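Local atomic coordinates of pseudoazurin (Methylobacterium extorquens, PDB entry 1PMY), a protein that binds a single copper ion and, like other small blue copper proteins of the plastocyanin/azurin family, probably shuttles electrons in the periplasm. Residues S30-T44 against Y55-F68. Sequence-based numbering, arbitrary orientation.
Sequences SIKFLPTDKGHNVET and YVKTTVGQEAVVKF. With CU (copper (II) ion), chain B.
Ile31 and Phe33 trade backbone hydrogen bonds with Val66 and Ala64, pairing strands 30-34 and 64-67 antiparallel; Phe33 N meets Ala64 O at 2.9 Å. Further along, Thr44 N donates to Val56 O and Thr58 N to Val42 O, while Gly61, third residue of the type II turn Thr59-Gln62, where positive phi favours glycine, donates its N to His40 O.

Side chains extend this pattern. Threonine hydroxyls substitute for backbone acceptors: Thr58 OG1, folded between its own N and carbonyl carbon (chi1 68°), takes Val42 N at 3.0 Å, and Thr44 OG1 takes Val56 N. The amide of Asn41 sends ND2 to Thr58 O at 2.9 Å, and its OD1 accepts from Ala79 N, so both ends of the group are held. In this cupredoxin beta sandwich, 64-67 is an outermost strand, and the loop after 30-34 carries His40, whose ND1 binds the copper at 2.1 Å with Cys78, His81 and Met86.

Lys32 NZ forms a salt bridge with Glu63 OE1 (2.8 Å), its long, bent chain laying methylenes against Val65 CG2. A methionine in its place would probably leave the Glu63 carboxylate without this countercharge. Tyr55 OH makes a very short bond to Glu43 OE2, the carboxylate turned 80° from the ring, and Thr44 CB sits over a ring face, a CH-pi contact.

Apolar types suit the face shared by Ile31, Phe33, Ala64 and Val66, where Ile31 also meets Val23 and Leu25: Val66 CG2 touches the Phe33 ring edge, and Ile31 CD1 reaches Phe68 CE1 at 3.7 Å.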
loop_
_atom_site.group_PDB
_atom_site.type_symbol
_atom_site.label_atom_id
_atom_site.label_comp_id
_atom_site.label_asym_id
_atom_site.label_seq_id
_atom_site.Cartn_x
_atom_site.Cartn_y
_atom_site.Cartn_z
ATOM N N SER A 30 -12.115 -4.988 -2.047
ATOM C CA SER A 30 -11.794 -3.565 -2.086
ATOM C C SER A 30 -11.183 -3.172 -0.738
ATOM O O SER A 30 -11.296 -3.810 0.354
ATOM C CB SER A 30 -12.967 -2.735 -2.557
ATOM O OG SER A 30 -13.969 -2.793 -1.543
ATOM N N ILE A 31 -10.443 -2.038 -0.775
ATOM C CA ILE A 31 -9.987 -1.424 0.490
ATOM C C ILE A 31 -10.685 -0.047 0.536
ATOM O O ILE A 31 -10.698 0.616 -0.474
ATOM C CB ILE A 31 -8.415 -1.219 0.550
ATOM C CG1 ILE A 31 -7.712 -2.589 0.638
ATOM C CG2 ILE A 31 -7.971 -0.290 1.709
ATOM C CD1 ILE A 31 -6.133 -2.543 0.387
ATOM N N LYS A 32 -11.139 0.285 1.730
ATOM C CA LYS A 32 -11.581 1.694 1.929
ATOM C C LYS A 32 -10.474 2.315 2.820
ATOM O O LYS A 32 -10.196 1.911 4.000
ATOM C CB LYS A 32 -12.914 1.696 2.678
ATOM C CG LYS A 32 -13.508 3.109 2.812
ATOM C CD LYS A 32 -14.885 3.001 3.565
ATOM C CE LYS A 32 -16.034 3.004 2.555
ATOM N NZ LYS A 32 -16.309 4.412 2.064
ATOM N N PHE A 33 -9.825 3.334 2.327
ATOM C CA PHE A 33 -8.743 4.053 3.042
ATOM C C PHE A 33 -9.485 5.229 3.764
ATOM O O PHE A 33 -10.189 5.914 3.057
ATOM C CB PHE A 33 -7.754 4.690 2.021
ATOM C CG PHE A 33 -6.889 3.591 1.407
ATOM C CD1 PHE A 33 -5.771 3.172 2.034
ATOM C CD2 PHE A 33 -7.332 3.036 0.159
ATOM C CE1 PHE A 33 -4.998 2.153 1.492
ATOM C CE2 PHE A 33 -6.504 2.104 -0.462
ATOM C CZ PHE A 33 -5.369 1.627 0.226
ATOM N N LEU A 34 -9.305 5.251 5.081
ATOM C CA LEU A 34 -10.021 6.251 5.898
ATOM C C LEU A 34 -9.122 7.393 6.318
ATOM O O LEU A 34 -8.109 7.111 6.935
ATOM C CB LEU A 34 -10.548 5.456 7.129
ATOM C CG LEU A 34 -11.651 4.422 6.770
ATOM C CD1 LEU A 34 -11.890 3.567 8.007
ATOM C CD2 LEU A 34 -12.873 5.095 6.235
ATOM N N PRO A 35 -9.589 8.617 6.061
ATOM C CA PRO A 35 -8.825 9.800 6.450
ATOM C C PRO A 35 -8.951 10.058 7.943
ATOM O O PRO A 35 -9.386 11.163 8.325
ATOM C CB PRO A 35 -9.443 10.896 5.541
ATOM C CG PRO A 35 -10.921 10.498 5.500
ATOM C CD PRO A 35 -10.864 8.953 5.352
ATOM N N THR A 36 -8.510 9.185 8.790
ATOM C CA THR A 36 -8.489 9.266 10.249
ATOM C C THR A 36 -7.889 10.599 10.616
ATOM O O THR A 36 -8.364 11.414 11.448
ATOM C CB THR A 36 -7.850 8.074 11.014
ATOM O OG1 THR A 36 -8.328 6.829 10.444
ATOM C CG2 THR A 36 -8.120 8.095 12.559
ATOM N N ASP A 37 -6.710 10.812 10.019
ATOM C CA ASP A 37 -6.011 12.101 10.133
ATOM C C ASP A 37 -6.055 12.660 8.696
ATOM O O ASP A 37 -6.092 11.914 7.710
ATOM C CB ASP A 37 -4.599 11.944 10.638
ATOM C CG ASP A 37 -4.501 11.554 12.110
ATOM O OD1 ASP A 37 -5.156 12.209 12.915
ATOM O OD2 ASP A 37 -3.725 10.697 12.483
ATOM N N LYS A 38 -6.124 13.954 8.614
ATOM C CA LYS A 38 -6.143 14.660 7.336
ATOM C C LYS A 38 -4.705 14.697 6.761
ATOM O O LYS A 38 -3.719 14.545 7.486
ATOM C CB LYS A 38 -6.554 16.119 7.727
ATOM C CG LYS A 38 -5.846 17.255 7.147
ATOM C CD LYS A 38 -5.641 18.540 7.867
ATOM C CE LYS A 38 -4.999 18.362 9.263
ATOM N NZ LYS A 38 -3.509 18.573 9.175
ATOM N N GLY A 39 -4.690 15.078 5.473
ATOM C CA GLY A 39 -3.386 15.317 4.815
ATOM C C GLY A 39 -2.724 14.039 4.260
ATOM O O GLY A 39 -1.522 14.141 4.006
ATOM N N HIS A 40 -3.430 12.975 4.143
ATOM C CA HIS A 40 -2.872 11.721 3.571
ATOM C C HIS A 40 -3.564 11.361 2.277
ATOM O O HIS A 40 -4.732 11.756 2.094
ATOM C CB HIS A 40 -2.863 10.613 4.602
ATOM C CG HIS A 40 -2.163 10.900 5.868
ATOM N ND1 HIS A 40 -0.830 11.025 6.159
ATOM C CD2 HIS A 40 -2.792 11.138 7.090
ATOM C CE1 HIS A 40 -0.629 11.282 7.415
ATOM N NE2 HIS A 40 -1.799 11.327 7.997
ATOM N N ASN A 41 -2.853 10.615 1.418
ATOM C CA ASN A 41 -3.525 10.060 0.199
ATOM C C ASN A 41 -2.932 8.638 0.017
ATOM O O ASN A 41 -2.062 8.206 0.778
ATOM C CB ASN A 41 -3.550 10.875 -1.033
ATOM C CG ASN A 41 -2.214 10.909 -1.801
ATOM O OD1 ASN A 41 -1.212 10.516 -1.144
ATOM N ND2 ASN A 41 -2.401 11.113 -3.092
ATOM N N VAL A 42 -3.304 8.098 -1.133
ATOM C CA VAL A 42 -2.815 6.792 -1.583
ATOM C C VAL A 42 -2.462 6.917 -3.095
ATOM O O VAL A 42 -3.216 7.482 -3.931
ATOM C CB VAL A 42 -3.973 5.729 -1.413
ATOM C CG1 VAL A 42 -3.326 4.350 -1.723
ATOM C CG2 VAL A 42 -4.365 5.648 0.093
ATOM N N GLU A 43 -1.276 6.414 -3.376
ATOM C CA GLU A 43 -0.832 6.474 -4.810
ATOM C C GLU A 43 0.009 5.264 -5.083
ATOM O O GLU A 43 0.841 4.803 -4.231
ATOM C CB GLU A 43 -0.069 7.762 -5.144
ATOM C CG GLU A 43 0.452 7.871 -6.575
ATOM C CD GLU A 43 1.049 9.184 -6.993
ATOM O OE1 GLU A 43 1.004 10.074 -6.155
ATOM O OE2 GLU A 43 1.493 9.355 -8.131
ATOM N N THR A 44 -0.194 4.754 -6.278
ATOM C CA THR A 44 0.634 3.568 -6.701
ATOM C C THR A 44 2.151 3.969 -6.628
ATOM O O THR A 44 2.480 5.138 -6.973
ATOM C CB THR A 44 0.310 3.350 -8.242
ATOM O OG1 THR A 44 -1.102 3.004 -8.308
ATOM C CG2 THR A 44 1.203 2.313 -8.960
ATOM N N TYR A 55 -3.612 2.712 -12.467
ATOM C CA TYR A 55 -2.759 3.548 -11.562
ATOM C C TYR A 55 -3.769 4.260 -10.634
ATOM O O TYR A 55 -4.815 4.719 -11.124
ATOM C CB TYR A 55 -2.050 4.601 -12.483
ATOM C CG TYR A 55 -0.968 5.365 -11.731
ATOM C CD1 TYR A 55 0.307 4.828 -11.589
ATOM C CD2 TYR A 55 -1.275 6.569 -11.081
ATOM C CE1 TYR A 55 1.288 5.546 -10.889
ATOM C CE2 TYR A 55 -0.296 7.288 -10.376
ATOM C CZ TYR A 55 0.968 6.734 -10.240
ATOM O OH TYR A 55 1.980 7.367 -9.553
ATOM N N VAL A 56 -3.411 4.264 -9.360
ATOM C CA VAL A 56 -4.259 4.899 -8.331
ATOM C C VAL A 56 -3.570 6.173 -7.832
ATOM O O VAL A 56 -2.341 6.131 -7.585
ATOM C CB VAL A 56 -4.404 3.883 -7.147
ATOM C CG1 VAL A 56 -5.134 4.477 -5.940
ATOM C CG2 VAL A 56 -5.004 2.586 -7.638
ATOM N N LYS A 57 -4.360 7.225 -7.734
ATOM C CA LYS A 57 -3.881 8.487 -7.210
ATOM C C LYS A 57 -5.151 9.206 -6.668
ATOM O O LYS A 57 -5.902 9.813 -7.369
ATOM C CB LYS A 57 -3.195 9.438 -8.190
ATOM C CG LYS A 57 -2.488 10.480 -7.341
ATOM C CD LYS A 57 -2.354 11.847 -7.705
ATOM C CE LYS A 57 -1.988 12.396 -9.019
ATOM N NZ LYS A 57 -2.926 13.564 -9.354
ATOM N N THR A 58 -5.253 9.140 -5.339
ATOM C CA THR A 58 -6.389 9.686 -4.627
ATOM C C THR A 58 -6.138 11.126 -4.195
ATOM O O THR A 58 -5.021 11.567 -4.193
ATOM C CB THR A 58 -6.913 8.740 -3.453
ATOM O OG1 THR A 58 -5.929 8.676 -2.362
ATOM C CG2 THR A 58 -7.105 7.304 -4.049
ATOM N N THR A 59 -7.249 11.759 -3.844
ATOM C CA THR A 59 -7.230 13.156 -3.338
ATOM C C THR A 59 -7.001 13.150 -1.843
ATOM O O THR A 59 -7.453 12.379 -0.971
ATOM C CB THR A 59 -8.635 13.828 -3.637
ATOM O OG1 THR A 59 -8.775 13.758 -5.073
ATOM C CG2 THR A 59 -8.626 15.266 -3.074
ATOM N N VAL A 60 -6.006 14.029 -1.550
ATOM C CA VAL A 60 -5.571 14.208 -0.177
ATOM C C VAL A 60 -6.738 14.558 0.793
ATOM O O VAL A 60 -7.569 15.416 0.453
ATOM C CB VAL A 60 -4.364 15.116 -0.122
ATOM C CG1 VAL A 60 -4.059 15.474 1.353
ATOM C CG2 VAL A 60 -3.110 14.589 -0.768
ATOM N N GLY A 61 -6.735 13.859 1.904
ATOM C CA GLY A 61 -7.732 14.085 2.968
ATOM C C GLY A 61 -9.115 13.514 2.726
ATOM O O GLY A 61 -10.027 13.734 3.567
ATOM N N GLN A 62 -9.313 12.762 1.631
ATOM C CA GLN A 62 -10.634 12.159 1.337
ATOM C C GLN A 62 -10.610 10.653 1.552
ATOM O O GLN A 62 -9.596 9.932 1.316
ATOM C CB GLN A 62 -10.995 12.356 -0.155
ATOM C CG GLN A 62 -11.243 13.808 -0.461
ATOM C CD GLN A 62 -12.014 14.071 -1.714
ATOM O OE1 GLN A 62 -12.355 15.257 -1.925
ATOM N NE2 GLN A 62 -12.275 13.144 -2.628
ATOM N N GLU A 63 -11.817 10.122 1.863
ATOM C CA GLU A 63 -11.920 8.618 1.978
ATOM C C GLU A 63 -11.799 8.165 0.500
ATOM O O GLU A 63 -12.210 8.966 -0.425
ATOM C CB GLU A 63 -13.360 8.228 2.236
ATOM C CG GLU A 63 -14.130 8.725 3.373
ATOM C CD GLU A 63 -15.092 7.719 4.025
ATOM O OE1 GLU A 63 -15.595 6.835 3.302
ATOM O OE2 GLU A 63 -15.255 7.851 5.226
ATOM N N ALA A 64 -11.321 6.977 0.281
ATOM C CA ALA A 64 -11.185 6.504 -1.101
ATOM C C ALA A 64 -11.346 4.991 -1.089
ATOM O O ALA A 64 -11.014 4.379 -0.066
ATOM C CB ALA A 64 -9.734 6.804 -1.614
ATOM N N VAL A 65 -11.891 4.495 -2.124
ATOM C CA VAL A 65 -12.044 3.061 -2.287
ATOM C C VAL A 65 -11.285 2.634 -3.553
ATOM O O VAL A 65 -11.305 3.231 -4.638
ATOM C CB VAL A 65 -13.547 2.674 -2.326
ATOM C CG1 VAL A 65 -13.581 1.171 -2.744
ATOM C CG2 VAL A 65 -14.188 2.940 -0.989
ATOM N N VAL A 66 -10.569 1.485 -3.347
ATOM C CA VAL A 66 -9.844 0.876 -4.471
ATOM C C VAL A 66 -10.290 -0.586 -4.571
ATOM O O VAL A 66 -10.145 -1.356 -3.606
ATOM C CB VAL A 66 -8.299 0.972 -4.261
ATOM C CG1 VAL A 66 -7.526 0.360 -5.482
ATOM C CG2 VAL A 66 -7.923 2.446 -4.079
ATOM N N LYS A 67 -10.839 -0.925 -5.736
ATOM C CA LYS A 67 -11.261 -2.318 -5.969
ATOM C C LYS A 67 -10.063 -3.018 -6.659
ATOM O O LYS A 67 -9.301 -2.347 -7.469
ATOM C CB LYS A 67 -12.576 -2.410 -6.710
ATOM C CG LYS A 67 -13.214 -3.805 -6.706
ATOM C CD LYS A 67 -14.546 -3.735 -7.401
ATOM C CE LYS A 67 -15.491 -4.885 -7.466
ATOM N NZ LYS A 67 -15.720 -5.411 -6.103
ATOM N N PHE A 68 -9.865 -4.277 -6.319
ATOM C CA PHE A 68 -8.741 -5.046 -6.818
ATOM C C PHE A 68 -9.218 -6.249 -7.622
ATOM O O PHE A 68 -9.884 -7.140 -7.049
ATOM C CB PHE A 68 -7.831 -5.519 -5.701
ATOM C CG PHE A 68 -7.138 -4.442 -4.968
ATOM C CD1 PHE A 68 -7.709 -3.731 -3.914
ATOM C CD2 PHE A 68 -5.805 -4.158 -5.324
ATOM C CE1 PHE A 68 -7.000 -2.728 -3.252
ATOM C CE2 PHE A 68 -5.083 -3.155 -4.699
ATOM C CZ PHE A 68 -5.657 -2.433 -3.666
HETATM CU CU CU B . 0.464 10.677 4.583
#